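Long-range contact in ADP-ribosylating toxin CARDS (Mycoplasma pneumoniae, PDB 4TLV), which transfers ADP-ribose from NAD(+) to target proteins, causes vacuoles to form in mammalian cells and is the bacterium's main virulence factor: residues His24-Phe36 against Ser41-Ser53. Residues are numbered along the deposited sequence; the frame is centred on the assembly and turned at random.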
# COMPACT_ATOMS: atom_id res chain seq x y z
N HIS A 24 -4.12 28.94 10.51
CA HIS A 24 -4.20 28.25 11.79
C HIS A 24 -3.64 26.83 11.84
O HIS A 24 -3.55 26.26 12.92
CB HIS A 24 -5.64 28.20 12.28
CG HIS A 24 -6.25 29.55 12.46
ND1 HIS A 24 -5.91 30.38 13.51
CD2 HIS A 24 -7.17 30.23 11.73
CE1 HIS A 24 -6.59 31.51 13.42
NE2 HIS A 24 -7.37 31.44 12.35
N GLY A 25 -3.29 26.25 10.70
CA GLY A 25 -2.88 24.85 10.67
C GLY A 25 -4.06 23.92 10.95
O GLY A 25 -5.21 24.27 10.68
N PHE A 26 -3.78 22.73 11.48
CA PHE A 26 -4.83 21.77 11.81
C PHE A 26 -4.86 21.50 13.31
O PHE A 26 -3.82 21.31 13.93
CB PHE A 26 -4.60 20.45 11.07
CG PHE A 26 -4.69 20.56 9.57
CD1 PHE A 26 -5.93 20.48 8.93
CD2 PHE A 26 -3.55 20.75 8.81
CE1 PHE A 26 -6.02 20.59 7.56
CE2 PHE A 26 -3.63 20.86 7.42
CZ PHE A 26 -4.87 20.77 6.80
N SER A 27 -6.05 21.45 13.88
CA SER A 27 -6.19 21.20 15.32
C SER A 27 -6.62 19.77 15.56
O SER A 27 -7.18 19.14 14.66
CB SER A 27 -7.23 22.16 15.92
OG SER A 27 -6.74 23.49 15.90
N THR A 28 -6.38 19.25 16.76
CA THR A 28 -6.74 17.86 17.06
C THR A 28 -8.22 17.76 17.44
O THR A 28 -8.85 18.75 17.82
CB THR A 28 -5.92 17.32 18.25
OG1 THR A 28 -6.32 18.01 19.44
CG2 THR A 28 -4.41 17.54 18.02
N LEU A 29 -8.76 16.55 17.37
CA LEU A 29 -10.10 16.26 17.87
C LEU A 29 -10.16 16.38 19.39
O LEU A 29 -11.11 16.93 19.95
CB LEU A 29 -10.53 14.85 17.45
CG LEU A 29 -10.71 14.61 15.95
CD1 LEU A 29 -10.68 13.11 15.63
CD2 LEU A 29 -12.00 15.26 15.46
N GLY A 30 -9.15 15.84 20.07
CA GLY A 30 -9.13 15.76 21.52
C GLY A 30 -7.74 15.55 22.09
O GLY A 30 -6.74 15.92 21.48
N ASP A 31 -7.67 14.96 23.28
CA ASP A 31 -6.39 14.85 23.99
C ASP A 31 -5.91 13.43 24.26
O ASP A 31 -4.98 13.23 25.06
CB ASP A 31 -6.39 15.69 25.29
CG ASP A 31 -7.49 15.31 26.26
OD1 ASP A 31 -8.11 14.23 26.09
OD2 ASP A 31 -7.75 16.09 27.22
N VAL A 32 -6.51 12.46 23.59
CA VAL A 32 -6.18 11.05 23.82
C VAL A 32 -5.10 10.53 22.87
O VAL A 32 -5.26 10.54 21.65
CB VAL A 32 -7.43 10.16 23.67
CG1 VAL A 32 -7.09 8.67 23.92
CG2 VAL A 32 -8.54 10.63 24.62
N ARG A 33 -3.99 10.08 23.44
CA ARG A 33 -2.88 9.55 22.63
C ARG A 33 -2.95 8.03 22.68
O ARG A 33 -2.17 7.39 23.37
CB ARG A 33 -1.52 10.06 23.14
CG ARG A 33 -1.29 11.54 22.93
CD ARG A 33 -0.05 12.03 23.67
NE ARG A 33 1.20 11.87 22.93
CZ ARG A 33 2.28 11.27 23.43
NH1 ARG A 33 2.23 10.73 24.64
NH2 ARG A 33 3.40 11.19 22.73
N ASN A 34 -3.90 7.46 21.95
CA ASN A 34 -4.07 6.01 21.96
C ASN A 34 -3.97 5.51 20.53
O ASN A 34 -4.84 5.82 19.71
CB ASN A 34 -5.44 5.64 22.57
CG ASN A 34 -5.63 4.15 22.70
OD1 ASN A 34 -5.40 3.39 21.75
ND2 ASN A 34 -6.07 3.71 23.89
N PHE A 35 -2.92 4.75 20.23
CA PHE A 35 -2.66 4.39 18.83
C PHE A 35 -3.77 3.51 18.24
O PHE A 35 -4.29 3.78 17.15
CB PHE A 35 -1.30 3.68 18.70
CG PHE A 35 -1.02 3.17 17.31
CD1 PHE A 35 -0.69 4.04 16.29
CD2 PHE A 35 -1.06 1.80 17.03
CE1 PHE A 35 -0.42 3.56 15.01
CE2 PHE A 35 -0.81 1.32 15.76
CZ PHE A 35 -0.48 2.21 14.75
N PHE A 36 -4.13 2.45 18.95
CA PHE A 36 -5.14 1.54 18.43
C PHE A 36 -6.51 2.19 18.26
O PHE A 36 -7.21 1.93 17.28
CB PHE A 36 -5.24 0.26 19.28
CG PHE A 36 -4.13 -0.72 19.02
CD1 PHE A 36 -4.25 -1.66 18.01
CD2 PHE A 36 -2.98 -0.70 19.77
CE1 PHE A 36 -3.21 -2.57 17.76
CE2 PHE A 36 -1.95 -1.59 19.52
CZ PHE A 36 -2.07 -2.52 18.52
N SER A 41 -10.71 3.96 15.03
CA SER A 41 -11.76 4.97 15.21
C SER A 41 -12.71 4.63 16.37
O SER A 41 -13.91 4.87 16.29
CB SER A 41 -12.56 5.20 13.92
OG SER A 41 -11.72 5.57 12.82
N THR A 42 -12.16 4.06 17.44
CA THR A 42 -12.95 3.71 18.62
C THR A 42 -13.52 4.96 19.29
O THR A 42 -12.77 5.89 19.59
CB THR A 42 -12.09 2.99 19.66
OG1 THR A 42 -11.40 1.92 19.03
CG2 THR A 42 -12.96 2.45 20.81
N ASN A 43 -14.83 4.96 19.56
CA ASN A 43 -15.49 6.11 20.19
C ASN A 43 -14.94 7.40 19.59
O ASN A 43 -14.44 8.27 20.31
CB ASN A 43 -15.25 6.12 21.70
CG ASN A 43 -15.79 4.88 22.40
OD1 ASN A 43 -16.88 4.33 21.88
ND2 ASN A 43 -15.23 4.43 23.41
N PHE A 44 -15.06 7.51 18.27
CA PHE A 44 -14.37 8.53 17.49
C PHE A 44 -14.63 9.95 17.96
O PHE A 44 -15.76 10.32 18.29
CB PHE A 44 -14.77 8.40 16.01
CG PHE A 44 -14.06 9.36 15.10
CD1 PHE A 44 -12.71 9.17 14.81
CD2 PHE A 44 -14.74 10.42 14.53
CE1 PHE A 44 -12.05 10.05 13.94
CE2 PHE A 44 -14.07 11.31 13.67
CZ PHE A 44 -12.74 11.12 13.39
N GLY A 45 -13.57 10.75 17.97
CA GLY A 45 -13.73 12.17 18.20
C GLY A 45 -12.86 12.71 19.31
O GLY A 45 -12.98 13.89 19.64
N ARG A 46 -12.01 11.87 19.88
CA ARG A 46 -11.18 12.29 21.03
C ARG A 46 -9.67 12.24 20.76
O ARG A 46 -8.88 12.61 21.62
CB ARG A 46 -11.43 11.41 22.25
CG ARG A 46 -12.87 11.37 22.78
CD ARG A 46 -13.09 10.07 23.58
NE ARG A 46 -12.80 8.89 22.76
CZ ARG A 46 -11.90 7.95 23.04
NH1 ARG A 46 -11.19 8.00 24.16
NH2 ARG A 46 -11.72 6.94 22.20
N SER A 47 -9.27 11.76 19.59
CA SER A 47 -7.83 11.53 19.35
C SER A 47 -6.98 12.80 19.30
O SER A 47 -7.39 13.85 18.78
CB SER A 47 -7.59 10.72 18.08
OG SER A 47 -6.21 10.37 18.00
N TYR A 48 -5.77 12.68 19.84
CA TYR A 48 -4.77 13.74 19.80
C TYR A 48 -4.02 13.67 18.47
O TYR A 48 -3.27 14.56 18.15
CB TYR A 48 -3.75 13.52 20.92
CG TYR A 48 -2.76 14.65 21.12
CD1 TYR A 48 -3.19 15.91 21.54
CD2 TYR A 48 -1.39 14.44 20.95
CE1 TYR A 48 -2.29 16.93 21.75
CE2 TYR A 48 -0.48 15.46 21.16
CZ TYR A 48 -0.94 16.70 21.55
OH TYR A 48 -0.03 17.72 21.76
N PHE A 49 -4.22 12.59 17.72
CA PHE A 49 -3.47 12.37 16.50
C PHE A 49 -4.22 12.94 15.30
O PHE A 49 -5.43 12.75 15.19
CB PHE A 49 -3.24 10.88 16.28
CG PHE A 49 -2.47 10.20 17.39
CD1 PHE A 49 -1.48 10.89 18.09
CD2 PHE A 49 -2.73 8.88 17.74
CE1 PHE A 49 -0.76 10.28 19.11
CE2 PHE A 49 -2.01 8.25 18.76
CZ PHE A 49 -1.01 8.97 19.46
N ILE A 50 -3.50 13.61 14.39
CA ILE A 50 -4.12 14.10 13.15
C ILE A 50 -3.63 13.28 11.95
O ILE A 50 -2.43 13.09 11.78
CB ILE A 50 -3.80 15.58 12.91
CG1 ILE A 50 -4.37 16.44 14.04
CG2 ILE A 50 -4.39 16.06 11.57
CD1 ILE A 50 -3.95 17.91 13.94
N SER A 51 -4.55 12.82 11.12
CA SER A 51 -4.19 11.94 10.00
C SER A 51 -3.78 12.69 8.73
O SER A 51 -4.35 13.72 8.38
CB SER A 51 -5.34 10.99 9.66
OG SER A 51 -6.50 11.76 9.35
N THR A 52 -2.77 12.14 8.07
CA THR A 52 -2.34 12.60 6.75
C THR A 52 -1.91 11.35 5.99
O THR A 52 -1.79 10.27 6.56
CB THR A 52 -1.11 13.54 6.82
OG1 THR A 52 0.05 12.78 7.23
CG2 THR A 52 -1.33 14.72 7.80
N SER A 53 -1.66 11.50 4.70
CA SER A 53 -1.28 10.37 3.87
C SER A 53 0.03 10.67 3.12
O SER A 53 0.33 11.82 2.81
CB SER A 53 -2.41 10.06 2.88
OG SER A 53 -2.02 9.04 1.99
O HOH W 1 -7.32 14.68 15.68
O HOH W 2 -6.25 8.19 19.85
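Arg33 and Tyr48 run side by side and point the same way, and the arginine is worth following outward. Its CB sits against Phe49, 3.9 Å from CZ. CG, anti to the carbonyl carbon (chi1 -68°), meets the tyrosine obliquely, 3.5 Å from Tyr48 CD2. CD stays alongside that same carbon, 3.9 Å from CD2, before the chain bends at chi3. The guanidinium then stands nearly perpendicular to the ring, with CD2 at its edge, and its NH2 makes a salt bridge to Asp138 while NH1 donates a hydrogen bond to the carbonyl of Pro199.

The backbones make a single bridge between Val32 and Ser47. Val32 N donates a hydrogen bond to Arg46 O at 3.1 Å, and Tyr48 N donates one to Val32 O at 2.8 Å. Gly30 N donates a hydrogen bond to Ser47 O, and one water links that oxygen to Leu29 N and Phe49 O.

Arg46 bends back within its own loop: NE donates a hydrogen bond to Asn43 O (3.0 Å, 170°) and NH2 another to Thr42 O, both acceptors in the guanidinium plane, with Glu37 as salt-bridge partner. Ser47 OG accepts from Phe49 N, an ST turn leading into strand 49-53. One isolated beta bridge thus ties the loops flanking helix 35-40, at the start of strand 49-53, which pairs antiparallel with strand 134-138 in the mono-ADP-ribosyltransferase domain, a pertussis toxin S1-type fold.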